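Local structure of HP0958 (Helicobacter pylori, 3NA7) at residues E85-S88 against E89-R93; E138-A141 against L142-S146. The protein probably acts as a chaperone in flagellar export and as a post-transcriptional regulator in flagellar biogenesis, combining a coiled-coil hairpin with a zinc ribbon. All coordinates share one frame; numbering follows the deposited sequence.

Contact 1: E85-S88 against E89-R93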
loop_
_atom_site.group_PDB
_atom_site.type_symbol
_atom_site.label_atom_id
_atom_site.label_comp_id
_atom_site.label_asym_id
_atom_site.label_seq_id
_atom_site.Cartn_x
_atom_site.Cartn_y
_atom_site.Cartn_z
ATOM N N GLU A 85 -44.419 16.129 52.198
ATOM C CA GLU A 85 -45.555 17.046 52.342
ATOM C C GLU A 85 -46.855 16.282 52.187
ATOM O O GLU A 85 -47.877 16.624 52.781
ATOM C CB GLU A 85 -45.475 18.129 51.260
ATOM C CG GLU A 85 -44.119 18.827 51.177
ATOM C CD GLU A 85 -43.892 19.553 49.865
ATOM O OE1 GLU A 85 -44.245 19.012 48.796
ATOM O OE2 GLU A 85 -43.338 20.671 49.907
ATOM N N ILE A 86 -46.776 15.254 51.351
ATOM C CA ILE A 86 -47.827 14.272 51.063
ATOM C C ILE A 86 -49.205 14.794 50.603
ATOM O O ILE A 86 -49.345 15.152 49.427
ATOM C CB ILE A 86 -47.882 13.080 52.090
ATOM C CG1 ILE A 86 -48.610 11.876 51.459
ATOM C CG2 ILE A 86 -48.484 13.488 53.446
ATOM C CD1 ILE A 86 -48.422 11.733 49.947
ATOM N N LYS A 87 -50.190 14.804 51.509
ATOM C CA LYS A 87 -51.598 15.103 51.198
ATOM C C LYS A 87 -52.499 14.234 52.074
ATOM O O LYS A 87 -53.242 14.740 52.916
ATOM C CB LYS A 87 -51.917 14.809 49.726
ATOM C CG LYS A 87 -52.865 15.797 49.043
ATOM C CD LYS A 87 -53.175 15.348 47.607
ATOM C CE LYS A 87 -51.909 15.212 46.754
ATOM N NZ LYS A 87 -52.208 14.589 45.435
ATOM N N SER A 88 -52.408 12.920 51.864
ATOM C CA SER A 88 -53.297 11.941 52.486
ATOM C C SER A 88 -52.502 10.690 52.896
ATOM O O SER A 88 -51.748 10.713 53.886
ATOM C CB SER A 88 -54.438 11.577 51.513
ATOM O OG SER A 88 -53.941 11.114 50.253
ATOM N N GLU A 89 -52.693 9.609 52.128
ATOM C CA GLU A 89 -51.931 8.356 52.232
ATOM C C GLU A 89 -52.528 7.376 51.231
ATOM O O GLU A 89 -52.385 6.150 51.337
ATOM C CB GLU A 89 -51.907 7.775 53.651
ATOM C CG GLU A 89 -50.570 7.132 54.039
ATOM C CD GLU A 89 -50.408 5.696 53.541
ATOM O OE1 GLU A 89 -50.365 4.788 54.400
ATOM O OE2 GLU A 89 -50.319 5.470 52.305
ATOM N N ARG A 90 -53.211 7.940 50.245
ATOM C CA ARG A 90 -53.392 7.235 48.990
ATOM C C ARG A 90 -51.981 7.116 48.386
ATOM O O ARG A 90 -51.516 6.018 48.038
ATOM C CB ARG A 90 -54.315 8.024 48.044
ATOM C CG ARG A 90 -55.541 8.697 48.700
ATOM C CD ARG A 90 -56.718 7.733 48.855
ATOM N NE ARG A 90 -57.743 8.237 49.769
ATOM C CZ ARG A 90 -58.640 9.180 49.468
ATOM N NH1 ARG A 90 -58.652 9.749 48.263
ATOM N NH2 ARG A 90 -59.527 9.563 50.386
ATOM N N GLU A 91 -51.286 8.255 48.359
ATOM C CA GLU A 91 -50.153 8.482 47.456
ATOM C C GLU A 91 -48.768 8.072 47.944
ATOM O O GLU A 91 -47.873 7.860 47.131
ATOM C CB GLU A 91 -50.180 9.921 46.905
ATOM C CG GLU A 91 -51.605 10.451 46.583
ATOM C CD GLU A 91 -52.518 9.474 45.773
ATOM O OE1 GLU A 91 -52.072 8.379 45.319
ATOM O OE2 GLU A 91 -53.718 9.822 45.600
ATOM N N LEU A 92 -48.586 7.934 49.251
ATOM C CA LEU A 92 -47.339 7.357 49.767
ATOM C C LEU A 92 -46.894 6.025 49.109
ATOM O O LEU A 92 -45.704 5.863 48.786
ATOM C CB LEU A 92 -47.371 7.204 51.282
ATOM C CG LEU A 92 -46.523 8.273 51.954
ATOM C CD1 LEU A 92 -46.207 7.909 53.406
ATOM C CD2 LEU A 92 -45.246 8.488 51.138
ATOM N N ARG A 93 -47.822 5.084 48.923
ATOM C CA ARG A 93 -47.511 3.841 48.209
ATOM C C ARG A 93 -47.297 4.134 46.717
ATOM O O ARG A 93 -46.403 3.563 46.092
ATOM C CB ARG A 93 -48.605 2.785 48.406
ATOM C CG ARG A 93 -48.747 2.267 49.839
ATOM C CD ARG A 93 -49.425 0.880 49.889
ATOM N NE ARG A 93 -50.823 0.915 50.328
ATOM C CZ ARG A 93 -51.874 1.182 49.548
ATOM N NH1 ARG A 93 -51.719 1.461 48.259
ATOM N NH2 ARG A 93 -53.094 1.179 50.064
#

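Contact 2: E138-A141 against L142-S146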
loop_
_atom_site.group_PDB
_atom_site.type_symbol
_atom_site.label_atom_id
_atom_site.label_comp_id
_atom_site.label_asym_id
_atom_site.label_seq_id
_atom_site.Cartn_x
_atom_site.Cartn_y
_atom_site.Cartn_z
ATOM N N GLU A 138 10.686 2.387 15.165
ATOM C CA GLU A 138 11.671 3.440 14.985
ATOM C C GLU A 138 13.086 2.899 15.301
ATOM O O GLU A 138 14.013 3.138 14.555
ATOM C CB GLU A 138 11.338 4.647 15.877
ATOM C CG GLU A 138 12.257 5.864 15.617
ATOM C CD GLU A 138 11.787 7.165 16.286
ATOM O OE1 GLU A 138 12.304 8.248 15.918
ATOM O OE2 GLU A 138 10.885 7.116 17.143
ATOM N N LYS A 139 13.232 2.178 16.413
ATOM C CA LYS A 139 14.492 1.507 16.757
ATOM C C LYS A 139 14.941 0.648 15.567
ATOM O O LYS A 139 16.084 0.770 15.102
ATOM C CB LYS A 139 14.340 0.680 18.036
ATOM C CG LYS A 139 15.666 0.187 18.687
ATOM C CD LYS A 139 15.431 -0.258 20.151
ATOM C CE LYS A 139 16.694 -0.847 20.827
ATOM N NZ LYS A 139 16.580 -0.866 22.343
ATOM N N LEU A 140 14.020 -0.172 15.047
ATOM C CA LEU A 140 14.273 -0.992 13.854
ATOM C C LEU A 140 14.716 -0.157 12.634
ATOM O O LEU A 140 15.796 -0.407 12.057
ATOM C CB LEU A 140 13.093 -1.948 13.554
ATOM C CG LEU A 140 13.186 -2.960 12.380
ATOM C CD1 LEU A 140 14.361 -3.929 12.554
ATOM C CD2 LEU A 140 11.857 -3.757 12.145
ATOM N N ALA A 141 13.936 0.856 12.266
ATOM C CA ALA A 141 14.295 1.729 11.104
ATOM C C ALA A 141 15.705 2.313 11.233
ATOM O O ALA A 141 16.478 2.315 10.273
ATOM C CB ALA A 141 13.281 2.868 10.917
ATOM N N LEU A 142 16.024 2.823 12.422
ATOM C CA LEU A 142 17.339 3.427 12.685
ATOM C C LEU A 142 18.484 2.432 12.537
ATOM O O LEU A 142 19.550 2.798 12.095
ATOM C CB LEU A 142 17.378 4.101 14.060
ATOM C CG LEU A 142 16.482 5.344 14.161
ATOM C CD1 LEU A 142 16.079 5.640 15.613
ATOM C CD2 LEU A 142 17.136 6.569 13.514
ATOM N N GLU A 143 18.250 1.179 12.900
ATOM C CA GLU A 143 19.248 0.132 12.721
ATOM C C GLU A 143 19.492 -0.172 11.231
ATOM O O GLU A 143 20.633 -0.194 10.774
ATOM C CB GLU A 143 18.833 -1.132 13.491
ATOM C CG GLU A 143 19.734 -2.376 13.278
ATOM C CD GLU A 143 19.088 -3.666 13.797
ATOM O OE1 GLU A 143 17.833 -3.745 13.769
ATOM O OE2 GLU A 143 19.825 -4.596 14.229
ATOM N N LEU A 144 18.416 -0.399 10.490
ATOM C CA LEU A 144 18.475 -0.799 9.071
ATOM C C LEU A 144 18.978 0.251 8.089
ATOM O O LEU A 144 19.546 -0.088 7.052
ATOM C CB LEU A 144 17.099 -1.273 8.606
ATOM C CG LEU A 144 16.554 -2.477 9.365
ATOM C CD1 LEU A 144 15.217 -2.930 8.778
ATOM C CD2 LEU A 144 17.569 -3.644 9.373
ATOM N N GLU A 145 18.788 1.516 8.427
ATOM C CA GLU A 145 18.886 2.597 7.455
ATOM C C GLU A 145 20.300 2.859 6.913
ATOM O O GLU A 145 20.462 3.222 5.738
ATOM C CB GLU A 145 18.286 3.871 8.057
ATOM C CG GLU A 145 18.366 5.113 7.197
ATOM C CD GLU A 145 17.254 6.132 7.505
ATOM O OE1 GLU A 145 16.058 5.747 7.458
ATOM O OE2 GLU A 145 17.572 7.319 7.767
ATOM N N SER A 146 21.316 2.708 7.761
ATOM C CA SER A 146 22.693 3.049 7.354
ATOM C C SER A 146 23.124 2.189 6.161
ATOM O O SER A 146 23.502 2.718 5.103
ATOM C CB SER A 146 23.675 2.926 8.536
ATOM O OG SER A 146 24.981 3.364 8.171
#

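Contact 1: E85-S88 against E89-R93
Ile86 and Leu92 face each other across the reversal of the chain, their CA atoms 7.1 Å apart, where the antiparallel coiled-coil hairpin turns from helix 24-85 into helix 91-171. The backbone leaves helical geometry at Ile86, whose phi is positive (55°); Lys87, Ser88 and Glu89 follow in an irregular loop, and the chain is helical at Leu92 and Arg93. This is the hairpin tip, a contact between near neighbours in sequence.

The apolar touch comes from Ile86. Its CG1 lies anti to the backbone N (chi1 -159°), which sends the ethyl branch across to the opposite limb while CG2 sits between the N and the carbonyl carbon. CD1 ends 3.9 Å from the backbone N of Leu92 and also meets CB of Glu91, and CG1 lies 4.2 Å from CG of Leu92. The isoleucine side chain crosses those of Glu91 and Leu92 at about a right angle. At its far end, the long Lys87 side chain brings NZ to 4.3 Å from CG of Glu91. The charged groups stay apart, with NZ of Lys87 5.0 Å from OE2 of Glu91, so any attraction is probably loose and electrostatic at this exposed site.

On the polar side, Ser88 turns its hydroxyl toward the backbone of Arg90. A short-range bond forms here: the backbone N-H of Arg90 points almost straight at OG of Ser88, at 3.3 Å and 162°. The side chain of Arg90 starts out past the same hydroxyl, its CG anti to the carbonyl carbon and lying 3.3 Å from OG of Ser88.

Contact 2: E138-A141 against L142-S146
Leu140 and Leu144, one helical turn apart, meet through their methyl groups on the side of the helix that is packed, CD1 of Leu140 standing 4.0 Å from CD1 of Leu144. The two side chains cross obliquely. Leu144 reaches back because its CG is anti to the carbonyl carbon (chi1 -61°), which also lays CG 3.5 Å from the carbonyl O of Leu140. That same oxygen accepts the N-H of Leu144 at 3.1 Å and 168°, nearly straight.

The segment is regular alpha helix on one arm of the antiparallel coiled-coil hairpin, and this side is pressed against helix 24-85. There Leu140 touches Ala37, Leu144 touches Asp33, and the buried methyl of Ala141 sits against Leu34 and Leu38. The O of Ala141 takes a weak bond from Glu145 N, with an N-H...O angle of 127°. Where the two sides meet, OE1 of Glu143 comes 3.7 Å from CD1 of Leu140.

Away from that seam lies the looser solvent side, where Lys139, Leu142 and Glu143 are exposed. Glu138 and Leu142 run side by side, pointing the same way, with CG of Glu138 3.8 Å from CD1 of Leu142; beneath them, the N-H of Leu142 is given to O of Glu138 at 2.9 Å. Lys139 takes part through its backbone, its O accepting the N-H of Glu143 at 3.1 Å.

Overall arrangement
Contact 1 comes first along the chain and contact 2 follows in series, both drawing on helix 91-171. They lie about 78 Å apart between centres and about 64 Å between nearest atoms, so they do not touch; the long helix is what connects them. Residues 85-93 form the far tip of the hairpin, centred about 72 Å from the centre of the chain, with a magnesium ion about 9 Å from the side chain of Leu92. Residues 138-146 sit on the returning arm, centred about 21 Å from the chain's centre. Together they mark the distal reversal and a mid-arm point of an elongated coiled coil, to which the zinc ribbon with Cys201, Cys204, Cys225 and Cys228 is added later in the chain.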